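PDB 3T90: glucose-6-phosphate acetyltransferase 1 from Arabidopsis thaliana, which transfers the acetyl group of acetyl-CoA to D-glucosamine 6-phosphate, a step in the biosynthesis of UDP-N-acetylglucosamine. Local coordinates for residues D49-V55 with A66-I72. Sequence-based numbering, arbitrary orientation.
Sequences DDHVICV and ATGSVMI
Two extended, buried strands, 51-55 and 66-72, run antiparallel at 169°, their axes 4.7 Å apart at closest approach; a short 3-10 segment, 49-50, leads into the first. Ala66, whose small side chain rests against Val91, receives a CA-H...O contact at its O from Val55 CA (3.4 Å). Thr67 forms a non-hydrogen-bonded pair with Val55; its t rotamer turns OG1 back to Cys54 O (2.9 Å), satisfying the hydroxyl within the sheet while Phe19, Leu22 and Leu23 of helix 19-23 pack against the side chain. Gly68 makes both bonds of a hydrogen-bonded pair, its N to Cys54 O at 3.0 Å and Cys54 N to its O at 2.8 Å; lacking a side chain, it adds no bulk beside Cys54. Ser69 faces Ile53 (CA-CA 4.2 Å), compact enough for its OG to lie 3.6 Å from Ile53 CG1. Val70 and Val52 repeat the doubly bonded pattern, Val70 N to Val52 O at 2.8 Å and Val52 N to Val70 O at 3.0 Å; these beta-branched residues suit extended backbone and pack against helix 100-114. Met71, long and flexible, lays CB over the His51 ring face, 4.1 Å from the centroid, with SD 4.4 Å from it, and meets Met71 of the second subunit. Beyond this last bridge, Ile72 N donates to Asp50 O (2.8 Å), and a water links that oxygen to Ile72 O; apolar Ile72 fits its buried place beside Met115, its CD1 3.7 Å from Asp49 O. Asp50 forms a salt bridge with Lys74 of the same chain. The arrangement is the beta hairpin of strands 51-58 and 63-74 within the central mixed sheet of the GNAT fold.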
ATOM      1  N   ASP A  49      10.048 -11.199   4.272  1.00 18.39           N
ATOM      2  CA  ASP A  49       8.661 -11.563   4.281  1.00 15.56           C
ATOM      3  C   ASP A  49       7.650 -10.389   4.240  1.00 14.79           C
ATOM      4  O   ASP A  49       6.463 -10.607   4.085  1.00 13.72           O
ATOM      5  CB  ASP A  49       8.380 -12.505   5.480  1.00 17.77           C
ATOM      6  CG  ASP A  49       8.696 -14.000   5.176  1.00 23.77           C
ATOM      7  OD1 ASP A  49       8.917 -14.689   6.193  1.00 28.04           O
ATOM      8  OD2 ASP A  49       8.670 -14.526   4.000  1.00 25.71           O
ATOM      9  N   ASP A  50       8.122  -9.183   4.379  1.00 11.49           N
ATOM     10  CA  ASP A  50       7.254  -7.999   4.297  1.00 12.08           C
ATOM     11  C   ASP A  50       6.968  -7.586   2.834  1.00 10.03           C
ATOM     12  O   ASP A  50       6.203  -6.665   2.594  1.00 10.38           O
ATOM     13  CB  ASP A  50       7.885  -6.841   5.037  1.00 12.96           C
ATOM     14  CG  ASP A  50       7.880  -7.061   6.546  1.00 21.60           C
ATOM     15  OD1 ASP A  50       6.828  -7.478   7.036  1.00 20.61           O
ATOM     16  OD2 ASP A  50       8.946  -6.820   7.166  1.00 30.47           O
ATOM     17  N   HIS A  51       7.589  -8.265   1.847  1.00 10.28           N
ATOM     18  CA  HIS A  51       7.282  -7.873   0.401  1.00 12.53           C
ATOM     19  C   HIS A  51       7.532  -9.109  -0.462  1.00 15.08           C
ATOM     20  O   HIS A  51       8.759  -9.290  -0.792  1.00 16.37           O
ATOM     21  CB  HIS A  51       8.134  -6.642  -0.033  1.00 13.87           C
ATOM     22  CG  HIS A  51       7.622  -5.935  -1.285  1.00 15.27           C
ATOM     23  ND1 HIS A  51       8.120  -4.718  -1.746  1.00 18.91           N
ATOM     24  CD2 HIS A  51       6.633  -6.275  -2.110  1.00 13.75           C
ATOM     25  CE1 HIS A  51       7.448  -4.385  -2.855  1.00 17.71           C
ATOM     26  NE2 HIS A  51       6.582  -5.361  -3.126  1.00 13.44           N
ATOM     27  N   VAL A  52       6.437  -9.826  -0.840  1.00 13.42           N
ATOM     28  CA  VAL A  52       6.387 -11.155  -1.546  1.00 12.94           C
ATOM     29  C   VAL A  52       5.781 -10.956  -2.973  1.00 11.04           C
ATOM     30  O   VAL A  52       4.841 -10.200  -3.148  1.00 12.22           O
ATOM     31  CB  VAL A  52       5.429 -12.278  -0.881  1.00 15.41           C
ATOM     32  CG1 VAL A  52       5.069 -13.442  -1.902  1.00 16.10           C
ATOM     33  CG2 VAL A  52       5.956 -12.819   0.420  1.00 17.55           C
ATOM     34  N   ILE A  53       6.475 -11.465  -3.989  1.00  8.89           N
ATOM     35  CA  ILE A  53       5.917 -11.531  -5.297  1.00  8.20           C
ATOM     36  C   ILE A  53       5.651 -12.987  -5.672  1.00 10.10           C
ATOM     37  O   ILE A  53       6.616 -13.795  -5.650  1.00 10.25           O
ATOM     38  CB  ILE A  53       6.827 -10.894  -6.341  1.00  8.79           C
ATOM     39  CG1 ILE A  53       7.134  -9.440  -5.896  1.00 11.72           C
ATOM     40  CG2 ILE A  53       6.165 -11.008  -7.750  1.00  9.22           C
ATOM     41  CD1 ILE A  53       7.988  -8.678  -6.886  1.00 12.30           C
ATOM     42  N   CYS A  54       4.403 -13.345  -5.995  1.00  8.92           N
ATOM     43  CA  CYS A  54       4.031 -14.709  -6.386  1.00 10.02           C
ATOM     44  C   CYS A  54       4.015 -14.724  -7.919  1.00 10.40           C
ATOM     45  O   CYS A  54       3.534 -13.770  -8.572  1.00 12.22           O
ATOM     46  CB  CYS A  54       2.579 -14.938  -5.867  1.00 11.47           C
ATOM     47  SG  CYS A  54       1.842 -16.468  -6.429  1.00 15.47           S
ATOM     48  N   VAL A  55       4.527 -15.820  -8.484  1.00  8.88           N
ATOM     49  CA  VAL A  55       4.348 -16.114  -9.919  1.00  9.95           C
ATOM     50  C   VAL A  55       3.841 -17.506 -10.137  1.00  9.70           C
ATOM     51  O   VAL A  55       4.114 -18.423  -9.304  1.00 10.62           O
ATOM     52  CB  VAL A  55       5.687 -15.944 -10.715  1.00  8.95           C
ATOM     53  CG1 VAL A  55       6.162 -14.491 -10.731  1.00  9.48           C
ATOM     54  CG2 VAL A  55       6.775 -16.923 -10.322  1.00 11.75           C
ATOM     55  N   ALA A  66       0.963 -15.937 -14.663  1.00  9.98           N
ATOM     56  CA  ALA A  66       0.247 -15.033 -13.747  1.00  8.34           C
ATOM     57  C   ALA A  66       1.169 -14.564 -12.663  1.00  7.62           C
ATOM     58  O   ALA A  66       2.219 -15.174 -12.384  1.00  8.98           O
ATOM     59  CB  ALA A  66      -0.975 -15.806 -13.107  1.00  8.63           C
ATOM     60  N   THR A  67       0.855 -13.422 -12.059  1.00  8.52           N
ATOM     61  CA  THR A  67       1.669 -12.828 -11.017  1.00  7.72           C
ATOM     62  C   THR A  67       0.807 -11.931 -10.120  1.00  7.45           C
ATOM     63  O   THR A  67      -0.269 -11.466 -10.521  1.00  8.37           O
ATOM     64  CB  THR A  67       2.841 -12.029 -11.596  1.00  8.28           C
ATOM     65  OG1 THR A  67       3.714 -11.628 -10.515  1.00  8.05           O
ATOM     66  CG2 THR A  67       2.425 -10.801 -12.402  1.00  8.92           C
ATOM     67  N   GLY A  68       1.334 -11.697  -8.906  1.00  8.23           N
ATOM     68  CA  GLY A  68       0.708 -10.730  -7.992  1.00  8.78           C
ATOM     69  C   GLY A  68       1.678 -10.557  -6.869  1.00  8.25           C
ATOM     70  O   GLY A  68       2.478 -11.422  -6.533  1.00  9.62           O
ATOM     71  N   SER A  69       1.601  -9.396  -6.233  1.00  6.76           N
ATOM     72  CA  SER A  69       2.540  -8.986  -5.185  0.51  7.65           C
ATOM     73  C   SER A  69       1.822  -8.617  -3.897  1.00  6.93           C
ATOM     74  O   SER A  69       0.639  -8.230  -3.937  1.00  8.39           O
ATOM     75  CB  SER A  69       3.304  -7.739  -5.639  0.51  7.88           C
ATOM     76  OG  SER A  69       3.948  -7.970  -6.889  0.51 11.53           O
ATOM     77  N   VAL A  70       2.510  -8.718  -2.770  1.00  7.93           N
ATOM     78  CA  VAL A  70       1.948  -8.035  -1.563  1.00  7.91           C
ATOM     79  C   VAL A  70       3.029  -7.359  -0.744  1.00  8.98           C
ATOM     80  O   VAL A  70       4.107  -7.913  -0.565  1.00  9.03           O
ATOM     81  CB  VAL A  70       1.106  -9.101  -0.731  1.00  6.86           C
ATOM     82  CG1 VAL A  70       2.011 -10.213  -0.099  1.00 11.53           C
ATOM     83  CG2 VAL A  70       0.298  -8.338   0.353  1.00  7.68           C
ATOM     84  N   MET A  71       2.738  -6.163  -0.275  1.00  6.34           N
ATOM     85  CA  MET A  71       3.623  -5.401   0.556  1.00  7.66           C
ATOM     86  C   MET A  71       2.949  -5.207   1.883  1.00  8.03           C
ATOM     87  O   MET A  71       1.776  -4.707   1.912  1.00  8.54           O
ATOM     88  CB  MET A  71       3.958  -4.071  -0.103  1.00  8.87           C
ATOM     89  CG  MET A  71       4.954  -3.391   0.786  1.00  8.93           C
ATOM     90  SD  MET A  71       5.592  -1.903  -0.026  1.00 20.02           S
ATOM     91  CE  MET A  71       4.389  -0.960   0.143  1.00 14.84           C
ATOM     92  N   ILE A  72       3.644  -5.604   2.966  1.00  6.94           N
ATOM     93  CA  ILE A  72       3.075  -5.517   4.305  1.00  9.28           C
ATOM     94  C   ILE A  72       3.484  -4.198   4.912  1.00  8.48           C
ATOM     95  O   ILE A  72       4.682  -3.794   4.958  1.00 10.27           O
ATOM     96  CB  ILE A  72       3.494  -6.748   5.158  1.00  8.46           C
ATOM     97  CG1 ILE A  72       2.822  -7.985   4.577  1.00 13.06           C
ATOM     98  CG2 ILE A  72       2.928  -6.644   6.580  1.00 11.78           C
ATOM     99  CD1 ILE A  72       3.230  -9.353   5.327  1.00 15.52           C
TER
HETATM  100  O   HOH W   1       6.936  -4.099   3.129  0.62 19.80           O